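Local structure of lipid transferase CIDEC (Mus musculus, 4IKG) at residues Glu56-Glu59 / Tyr60-Leu64. The protein transfers triacylglycerols between lipid droplets through a homodimerizing CIDE-N domain, promoting their fusion into one large droplet in white adipocytes. Numbering follows the deposited sequence.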
ATOM      1  N   GLU A  56      -5.619  -7.911  -1.601  1.00 54.71           N
ATOM      2  CA  GLU A  56      -6.481  -7.643  -2.751  1.00 60.10           C
ATOM      3  C   GLU A  56      -7.972  -7.662  -2.414  1.00 60.02           C
ATOM      4  O   GLU A  56      -8.815  -7.490  -3.297  1.00 64.23           O
ATOM      5  CB  GLU A  56      -6.181  -8.622  -3.891  1.00 64.03           C
ATOM      6  CG  GLU A  56      -6.406 -10.082  -3.532  1.00 62.12           C
ATOM      7  CD  GLU A  56      -6.230 -11.006  -4.722  1.00 66.42           C
ATOM      8  OE1 GLU A  56      -5.450 -10.665  -5.636  1.00 69.96           O
ATOM      9  OE2 GLU A  56      -6.878 -12.074  -4.746  1.00 66.46           O
ATOM     10  N   THR A  57      -8.294  -7.875  -1.141  1.00 57.57           N
ATOM     11  CA  THR A  57      -9.676  -7.781  -0.683  1.00 57.18           C
ATOM     12  C   THR A  57      -9.808  -6.733   0.419  1.00 53.79           C
ATOM     13  O   THR A  57      -8.870  -6.506   1.190  1.00 50.21           O
ATOM     14  CB  THR A  57     -10.222  -9.139  -0.195  1.00 55.22           C
ATOM     15  OG1 THR A  57     -11.476  -8.941   0.468  1.00 54.67           O
ATOM     16  CG2 THR A  57      -9.249  -9.789   0.768  1.00 50.11           C
ATOM     17  N   GLU A  58     -10.972  -6.096   0.482  1.00 67.27           N
ATOM     18  CA  GLU A  58     -11.209  -5.005   1.419  1.00 64.72           C
ATOM     19  C   GLU A  58     -11.294  -5.517   2.856  1.00 59.57           C
ATOM     20  O   GLU A  58     -10.940  -4.811   3.804  1.00 56.30           O
ATOM     21  CB  GLU A  58     -12.488  -4.259   1.031  1.00 68.31           C
ATOM     22  CG  GLU A  58     -12.428  -2.753   1.229  1.00 68.11           C
ATOM     23  CD  GLU A  58     -12.618  -2.346   2.674  1.00 61.48           C
ATOM     24  OE1 GLU A  58     -11.897  -1.436   3.136  1.00 58.96           O
ATOM     25  OE2 GLU A  58     -13.490  -2.932   3.348  1.00 59.13           O
ATOM     26  N   GLU A  59     -11.758  -6.754   3.008  1.00 57.29           N
ATOM     27  CA  GLU A  59     -11.899  -7.365   4.327  1.00 53.01           C
ATOM     28  C   GLU A  59     -10.545  -7.591   4.997  1.00 48.88           C
ATOM     29  O   GLU A  59     -10.355  -7.236   6.162  1.00 44.39           O
ATOM     30  CB  GLU A  59     -12.672  -8.685   4.237  1.00 54.06           C
ATOM     31  CG  GLU A  59     -14.164  -8.528   3.952  1.00 56.93           C
ATOM     32  CD  GLU A  59     -14.453  -8.021   2.553  1.00 62.85           C
ATOM     33  OE1 GLU A  59     -13.654  -8.310   1.637  1.00 64.27           O
ATOM     34  OE2 GLU A  59     -15.477  -7.327   2.373  1.00 65.56           O
ATOM     35  N   TYR A  60      -9.609  -8.180   4.257  1.00 36.46           N
ATOM     36  CA  TYR A  60      -8.255  -8.412   4.760  1.00 33.89           C
ATOM     37  C   TYR A  60      -7.536  -7.091   4.991  1.00 32.99           C
ATOM     38  O   TYR A  60      -6.761  -6.952   5.937  1.00 29.69           O
ATOM     39  CB  TYR A  60      -7.453  -9.275   3.783  1.00 36.59           C
ATOM     40  CG  TYR A  60      -6.093  -9.705   4.289  1.00 34.59           C
ATOM     41  CD1 TYR A  60      -5.970 -10.740   5.206  1.00 31.66           C
ATOM     42  CD2 TYR A  60      -4.933  -9.089   3.836  1.00 35.83           C
ATOM     43  CE1 TYR A  60      -4.728 -11.146   5.668  1.00 30.04           C
ATOM     44  CE2 TYR A  60      -3.685  -9.488   4.291  1.00 34.24           C
ATOM     45  CZ  TYR A  60      -3.590 -10.517   5.207  1.00 31.44           C
ATOM     46  OH  TYR A  60      -2.358 -10.921   5.667  1.00 29.69           O
ATOM     47  N   PHE A  61      -7.800  -6.123   4.117  1.00 37.54           N
ATOM     48  CA  PHE A  61      -7.201  -4.797   4.223  1.00 37.31           C
ATOM     49  C   PHE A  61      -7.666  -4.097   5.493  1.00 34.06           C
ATOM     50  O   PHE A  61      -6.898  -3.383   6.140  1.00 31.83           O
ATOM     51  CB  PHE A  61      -7.547  -3.952   2.992  1.00 41.91           C
ATOM     52  CG  PHE A  61      -7.182  -2.498   3.126  1.00 41.87           C
ATOM     53  CD1 PHE A  61      -5.869  -2.078   2.974  1.00 41.78           C
ATOM     54  CD2 PHE A  61      -8.157  -1.548   3.389  1.00 42.36           C
ATOM     55  CE1 PHE A  61      -5.537  -0.738   3.093  1.00 42.03           C
ATOM     56  CE2 PHE A  61      -7.827  -0.209   3.508  1.00 42.58           C
ATOM     57  CZ  PHE A  61      -6.517   0.196   3.359  1.00 42.31           C
ATOM     58  N   GLN A  62      -8.929  -4.312   5.845  1.00 41.46           N
ATOM     59  CA  GLN A  62      -9.491  -3.727   7.057  1.00 37.15           C
ATOM     60  C   GLN A  62      -9.063  -4.488   8.308  1.00 36.09           C
ATOM     61  O   GLN A  62      -8.935  -3.905   9.385  1.00 32.81           O
ATOM     62  CB  GLN A  62     -11.019  -3.676   6.972  1.00 37.43           C
ATOM     63  CG  GLN A  62     -11.556  -2.612   6.031  1.00 40.89           C
ATOM     64  CD  GLN A  62     -11.202  -1.206   6.476  1.00 39.30           C
ATOM     65  OE1 GLN A  62     -11.178  -0.908   7.670  1.00 35.91           O
ATOM     66  NE2 GLN A  62     -10.921  -0.335   5.515  1.00 42.96           N
ATOM     67  N   ALA A  63      -8.838  -5.789   8.162  1.00 43.79           N
ATOM     68  CA  ALA A  63      -8.534  -6.637   9.309  1.00 40.28           C
ATOM     69  C   ALA A  63      -7.083  -6.527   9.772  1.00 39.25           C
ATOM     70  O   ALA A  63      -6.770  -6.861  10.915  1.00 39.52           O
ATOM     71  CB  ALA A  63      -8.885  -8.079   9.007  1.00 40.95           C
ATOM     72  N   LEU A  64      -6.204  -6.066   8.889  1.00 28.24           N
ATOM     73  CA  LEU A  64      -4.789  -5.926   9.223  1.00 26.78           C
ATOM     74  C   LEU A  64      -4.586  -4.915  10.351  1.00 25.05           C
ATOM     75  O   LEU A  64      -5.388  -3.999  10.525  1.00 24.69           O
ATOM     76  CB  LEU A  64      -3.977  -5.525   7.988  1.00 29.36           C
ATOM     77  CG  LEU A  64      -3.745  -6.607   6.930  1.00 31.80           C
ATOM     78  CD1 LEU A  64      -3.145  -6.012   5.665  1.00 35.52           C
ATOM     79  CD2 LEU A  64      -2.854  -7.714   7.474  1.00 29.95           C
TER
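Glu58 and Gln62, one turn apart on the short helix 58-63, are joined through both side chain and backbone. Glu58 OE1 accepts from Gln62 NE2 at 2.8 Å through its syn lone pair, on the side of the other carboxylate oxygen, and OE1 lies somewhat out of the amide plane. The two flat groups are turned 33° against each other, and the carboxylate also rests along the Gln62 chain, with Glu58 CD 3.5 Å from Gln62 CG. Both chains bend at chi2 (-79° in Glu58, -63° in Gln62), which brings the carboxylate and the amide together. Glu58 OE1 also comes to the edge of the Phe61 ring, 3.8 Å from Phe61 CD2 and near the ring plane. In the backbone of the same two residues, Gln62 N donates to Glu58 O at 2.9 Å. The helical bonds Phe61 N to Thr57 O and Ala63 N to Glu59 O flank it in sequence, so three successive carbonyls are engaged in this first turn. Thr57 is the N-cap: its OG1 accepts a weak, long bond of 3.4 Å from Glu59 N. The other branch of Thr57, the CG2 methyl, meets Tyr60 CB at 3.5 Å where the side chains cross at about a right angle. At the far end of the helix Leu64, the first residue to leave helical geometry, lays its CG 3.9 Å above one face of the Tyr60 ring, toward the rim. The polar bridge thus runs along a surface flank, while buried Phe61 packs on Leu46 and Val55 and forms a cation-pi contact with Arg6, whose NE also bonds to Phe61 O. Tyr60 and Leu64 settle on Val55 and Leu48, so that helix 58-63 packs against strands 45-48 and 54-55 of the ubiquitin-like CIDE-N sheet.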